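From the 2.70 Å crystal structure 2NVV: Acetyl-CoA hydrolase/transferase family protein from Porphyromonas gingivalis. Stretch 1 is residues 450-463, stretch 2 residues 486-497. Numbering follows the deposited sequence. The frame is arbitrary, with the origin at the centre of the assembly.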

# COMPACT_ATOMS: atom_id res chain seq x y z
N PRO A 450 -21.26 20.47 -10.03
CA PRO A 450 -22.50 20.39 -10.81
C PRO A 450 -22.31 20.33 -12.33
O PRO A 450 -23.00 19.56 -13.00
N ASP A 451 -21.39 21.13 -12.85
CA ASP A 451 -21.09 21.18 -14.28
C ASP A 451 -20.64 19.86 -14.88
O ASP A 451 -20.66 19.71 -16.09
N TYR A 452 -20.22 18.91 -14.04
CA TYR A 452 -19.74 17.62 -14.55
C TYR A 452 -20.52 16.42 -14.04
O TYR A 452 -20.29 15.30 -14.47
N ARG A 453 -21.47 16.65 -13.14
CA ARG A 453 -22.22 15.54 -12.59
C ARG A 453 -23.06 14.79 -13.63
O ARG A 453 -23.02 13.56 -13.69
N PRO A 454 -23.81 15.50 -14.48
CA PRO A 454 -24.61 14.76 -15.47
C PRO A 454 -23.80 13.96 -16.50
O PRO A 454 -24.21 12.88 -16.95
N LEU A 455 -22.64 14.50 -16.85
CA LEU A 455 -21.77 13.87 -17.82
C LEU A 455 -21.17 12.58 -17.25
O LEU A 455 -21.04 11.57 -17.95
N LEU A 456 -20.79 12.60 -15.97
CA LEU A 456 -20.24 11.41 -15.35
C LEU A 456 -21.34 10.41 -15.04
O LEU A 456 -21.08 9.21 -14.90
N ARG A 457 -22.59 10.88 -14.94
CA ARG A 457 -23.71 9.98 -14.69
C ARG A 457 -23.99 9.25 -16.00
O ARG A 457 -24.34 8.07 -15.99
N GLN A 458 -23.82 9.96 -17.11
CA GLN A 458 -24.03 9.37 -18.44
C GLN A 458 -22.94 8.35 -18.75
O GLN A 458 -23.15 7.40 -19.52
N TYR A 459 -21.76 8.54 -18.16
CA TYR A 459 -20.65 7.62 -18.38
C TYR A 459 -20.97 6.25 -17.80
O TYR A 459 -20.50 5.23 -18.30
N LEU A 460 -21.76 6.23 -16.73
CA LEU A 460 -22.12 4.98 -16.08
C LEU A 460 -23.22 4.22 -16.82
O LEU A 460 -23.56 3.09 -16.47
N GLU A 461 -23.79 4.85 -17.85
CA GLU A 461 -24.84 4.22 -18.63
C GLU A 461 -24.45 4.01 -20.08
O GLU A 461 -25.29 4.14 -20.96
N LEU A 462 -23.18 3.69 -20.32
CA LEU A 462 -22.71 3.50 -21.69
C LEU A 462 -22.72 2.05 -22.15
O LEU A 462 -22.08 1.71 -23.15
N GLY A 463 -23.45 1.21 -21.42
CA GLY A 463 -23.56 -0.19 -21.78
C GLY A 463 -22.46 -1.15 -21.36
O GLY A 463 -22.53 -2.33 -21.68
N GLY A 486 -9.84 22.65 -24.46
CA GLY A 486 -9.37 23.44 -23.33
C GLY A 486 -10.46 23.50 -22.27
O GLY A 486 -10.30 24.13 -21.22
N ASP A 487 -11.59 22.85 -22.56
CA ASP A 487 -12.72 22.82 -21.65
C ASP A 487 -13.36 21.43 -21.65
O ASP A 487 -13.95 21.01 -22.64
N MSE A 488 -13.24 20.71 -20.54
CA MSE A 488 -13.78 19.37 -20.45
C MSE A 488 -15.30 19.29 -20.56
O MSE A 488 -15.84 18.23 -20.85
N ARG A 489 -15.98 20.40 -20.34
CA ARG A 489 -17.45 20.41 -20.41
C ARG A 489 -17.94 20.19 -21.83
O ARG A 489 -19.12 19.92 -22.04
N ASN A 490 -17.03 20.32 -22.80
CA ASN A 490 -17.37 20.12 -24.21
C ASN A 490 -17.48 18.65 -24.60
O ASN A 490 -17.71 18.33 -25.77
N VAL A 491 -17.32 17.77 -23.63
CA VAL A 491 -17.39 16.36 -23.91
C VAL A 491 -18.83 15.92 -24.16
O VAL A 491 -19.76 16.40 -23.52
N ARG A 492 -18.98 15.00 -25.11
CA ARG A 492 -20.25 14.40 -25.48
C ARG A 492 -19.84 12.97 -25.83
O ARG A 492 -19.10 12.75 -26.79
N TRP A 493 -20.28 12.02 -25.02
CA TRP A 493 -19.92 10.63 -25.22
C TRP A 493 -20.16 10.10 -26.62
O TRP A 493 -19.44 9.21 -27.09
N GLU A 494 -21.16 10.64 -27.30
CA GLU A 494 -21.48 10.21 -28.66
C GLU A 494 -20.37 10.64 -29.61
O GLU A 494 -20.25 10.10 -30.71
N ASP A 495 -19.57 11.60 -29.18
CA ASP A 495 -18.46 12.11 -29.97
C ASP A 495 -17.21 11.26 -29.76
O ASP A 495 -16.37 11.14 -30.65
N TYR A 496 -17.09 10.68 -28.56
CA TYR A 496 -15.93 9.86 -28.26
C TYR A 496 -16.17 8.38 -28.50
O TYR A 496 -15.44 7.52 -28.00
N MSE A 497 -17.20 8.10 -29.29
CA MSE A 497 -17.55 6.73 -29.66
C MSE A 497 -18.61 6.79 -30.76
O MSE A 497 -18.29 6.36 -31.90

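A short helix often binds an irregular segment through one large aromatic side chain, with a charged cluster at one end of the contact, and the two stretches here illustrate the principle. Together they bury 616 Å² between the helix that begins at Arg 453, with its flanks, and the looser chain of residues 486-497.

The apolar packing centres on Trp 493, which has the largest covered area of any residue in the contact. Its CA-to-CB bond points toward the helix, and chi1 in the m well (chi2 115°) lays the indole among four side chains. Leu 455, with chi1 t and chi2 p, starts out sideways but brings its end nearer: CD1 lies 4.0 Å from Trp 493 CD1, while CD2 lies 3.9 Å from CB of Val 491 (t). Tyr 459, also t, sets CD1 over one face of the indole, 3.7 Å from Trp 493 CH2; the two rings are oblique, with planes at 50°. Gln 458 (m) contributes the aliphatic base of its side chain, CB being 3.7 Å from Trp 493 CD1. Beyond the helix, Leu 462 (m, t) points toward the partner and uses CD1 twice, 4.1 Å from Trp 493 CG and 4.3 Å from SE of Met 497, a selenomethionine with chi1 p. At the other end, the ring of Tyr 452 (m) reaches across so that CE2 is 3.6 Å from CB of Met 488, whose selenium-bearing end leads away.

Burying an indole leaves one N-H to satisfy. Trp 493 NE1 donates to Leu 455 O at 2.9 Å, the carbonyl lying at the ring edge, near its plane. The same oxygen also accepts a weak helical bond from Tyr 459 N (3.1 Å between Tyr 459 N and Leu 455 O), so the carbonyl serves both the helix and the indole.

The charged cluster is built around Arg 489. Its CA-to-CB bond points sideways, but the chain, m at chi1 and between wells at chi2 and chi3, carries the guanidinium to Asp 451 (m). A salt bridge joins Arg 489 NH2 to Asp 451 OD1 at 3.2 Å, with a weak hydrogen bond from Arg 489 NE to the same oxygen at 3.4 Å. Within its own stretch, Arg 489 NH1 meets Asp 487 OD2 at 2.9 Å, so one guanidinium ties together carboxylates from both stretches.

A single water completes the polar contacts. It donates to Gln 458 OE1 and accepts from Trp 493 N, each at 3.2 Å from the water O, and donates weakly to Glu 494 OE2 at 3.5 Å, bridging the Gln 458 side chain to the backbone N of Trp 493 and, weakly, to the carboxylate of Glu 494.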

# COMPACT_ATOMS: atom_id res chain seq x y z
CB PRO A 450 -23.26 21.62 -10.36
CG PRO A 450 -22.92 21.65 -8.89
CD PRO A 450 -21.42 21.41 -8.90
CB ASP A 451 -20.01 22.22 -14.56
CG ASP A 451 -20.54 23.62 -14.62
OD1 ASP A 451 -19.72 24.56 -14.74
OD2 ASP A 451 -21.78 23.79 -14.57
CB TYR A 452 -18.25 17.43 -14.19
CG TYR A 452 -17.32 18.43 -14.86
CD1 TYR A 452 -16.96 19.62 -14.22
CD2 TYR A 452 -16.84 18.21 -16.15
CE1 TYR A 452 -16.15 20.56 -14.85
CE2 TYR A 452 -16.03 19.13 -16.79
CZ TYR A 452 -15.68 20.29 -16.14
OH TYR A 452 -14.88 21.19 -16.80
CB ARG A 453 -23.09 16.03 -11.42
CG ARG A 453 -22.36 17.05 -10.57
CD ARG A 453 -22.44 16.79 -9.06
NE ARG A 453 -23.69 17.26 -8.48
CZ ARG A 453 -23.79 18.00 -7.37
NH1 ARG A 453 -22.70 18.39 -6.70
NH2 ARG A 453 -24.98 18.37 -6.94
CB PRO A 454 -25.48 15.85 -16.09
CG PRO A 454 -24.71 17.09 -15.88
CD PRO A 454 -24.14 16.93 -14.51
CB LEU A 455 -20.67 14.85 -18.20
CG LEU A 455 -20.04 14.79 -19.60
CD1 LEU A 455 -21.09 14.54 -20.67
CD2 LEU A 455 -19.32 16.11 -19.84
CB LEU A 456 -19.46 11.79 -14.09
CG LEU A 456 -18.16 12.55 -14.39
CD1 LEU A 456 -17.56 13.09 -13.11
CD2 LEU A 456 -17.17 11.62 -15.12
CB ARG A 457 -24.97 10.74 -14.25
CG ARG A 457 -24.93 11.28 -12.84
CD ARG A 457 -26.31 11.73 -12.37
NE ARG A 457 -26.25 12.45 -11.09
CZ ARG A 457 -26.27 13.78 -10.97
NH1 ARG A 457 -26.35 14.56 -12.04
NH2 ARG A 457 -26.19 14.32 -9.76
CB GLN A 458 -24.01 10.46 -19.51
CG GLN A 458 -25.25 11.34 -19.53
CD GLN A 458 -25.18 12.39 -20.62
OE1 GLN A 458 -24.25 13.20 -20.65
NE2 GLN A 458 -26.16 12.39 -21.52
CB TYR A 459 -19.38 8.16 -17.73
CG TYR A 459 -18.18 7.27 -17.95
CD1 TYR A 459 -17.53 7.22 -19.18
CD2 TYR A 459 -17.71 6.44 -16.92
CE1 TYR A 459 -16.45 6.37 -19.39
CE2 TYR A 459 -16.62 5.58 -17.12
CZ TYR A 459 -16.00 5.55 -18.36
OH TYR A 459 -14.95 4.71 -18.54
CB LEU A 460 -22.57 5.25 -14.65
CG LEU A 460 -21.46 5.73 -13.72
CD1 LEU A 460 -22.05 6.20 -12.40
CD2 LEU A 460 -20.45 4.58 -13.52
CB GLU A 461 -26.11 5.08 -18.58
CG GLU A 461 -26.59 5.40 -17.17
CD GLU A 461 -26.90 4.16 -16.33
OE1 GLU A 461 -27.24 4.32 -15.13
OE2 GLU A 461 -26.82 3.02 -16.87
CB LEU A 462 -21.31 4.10 -21.86
CG LEU A 462 -21.23 5.64 -21.73
CD1 LEU A 462 -19.83 6.14 -22.09
CD2 LEU A 462 -22.27 6.27 -22.66
CB ASP A 487 -13.77 23.85 -22.07
CG ASP A 487 -14.84 24.06 -21.00
OD1 ASP A 487 -15.24 23.08 -20.36
OD2 ASP A 487 -15.29 25.21 -20.82
CB MSE A 488 -13.33 18.71 -19.13
CG MSE A 488 -11.83 18.64 -18.94
SE MSE A 488 -11.35 17.60 -17.38
CE MSE A 488 -9.50 17.18 -17.83
CB ARG A 489 -18.02 21.73 -19.90
CG ARG A 489 -17.84 21.99 -18.41
CD ARG A 489 -17.00 23.23 -18.24
NE ARG A 489 -17.67 24.25 -17.46
CZ ARG A 489 -17.32 25.53 -17.46
NH1 ARG A 489 -16.31 25.95 -18.23
NH2 ARG A 489 -17.95 26.40 -16.67
CB ASN A 490 -16.33 20.79 -25.10
CG ASN A 490 -16.40 22.27 -25.02
OD1 ASN A 490 -17.49 22.85 -25.04
ND2 ASN A 490 -15.24 22.92 -24.95
CB VAL A 491 -16.79 15.51 -22.75
CG1 VAL A 491 -17.13 14.04 -22.94
CG2 VAL A 491 -15.29 15.69 -22.70
CB ARG A 492 -20.86 15.11 -26.68
CG ARG A 492 -21.51 16.45 -26.33
CD ARG A 492 -21.92 17.21 -27.58
NE ARG A 492 -22.67 16.38 -28.53
CZ ARG A 492 -22.97 16.75 -29.77
NH1 ARG A 492 -23.66 15.93 -30.57
NH2 ARG A 492 -22.58 17.94 -30.22
CB TRP A 493 -20.63 9.76 -24.18
CG TRP A 493 -20.29 10.19 -22.79
CD1 TRP A 493 -21.14 10.72 -21.87
CD2 TRP A 493 -18.98 10.22 -22.20
NE1 TRP A 493 -20.45 11.08 -20.73
CE2 TRP A 493 -19.13 10.79 -20.91
CE3 TRP A 493 -17.71 9.83 -22.63
CZ2 TRP A 493 -18.04 10.97 -20.04
CZ3 TRP A 493 -16.63 10.01 -21.77
CH2 TRP A 493 -16.80 10.58 -20.49
CB GLU A 494 -22.83 10.79 -29.09
CG GLU A 494 -24.03 10.11 -28.42
CD GLU A 494 -24.13 10.37 -26.90
OE1 GLU A 494 -24.76 9.54 -26.20
OE2 GLU A 494 -23.60 11.40 -26.42
CB ASP A 495 -18.13 13.55 -29.59
CG ASP A 495 -19.18 14.52 -30.06
OD1 ASP A 495 -19.12 15.69 -29.61
OD2 ASP A 495 -20.04 14.12 -30.87
CB TYR A 496 -15.45 10.11 -26.83
CG TYR A 496 -14.69 11.41 -26.71
CD1 TYR A 496 -15.35 12.64 -26.64
CD2 TYR A 496 -13.29 11.43 -26.76
CE1 TYR A 496 -14.65 13.84 -26.63
CE2 TYR A 496 -12.58 12.62 -26.75
CZ TYR A 496 -13.26 13.82 -26.69
OH TYR A 496 -12.54 15.00 -26.69
CB MSE A 497 -18.08 5.95 -28.45
CG MSE A 497 -19.33 6.53 -27.79
SE MSE A 497 -20.03 5.45 -26.31
CE MSE A 497 -21.70 4.91 -27.08
O HOH W 1 -22.91 13.23 -23.57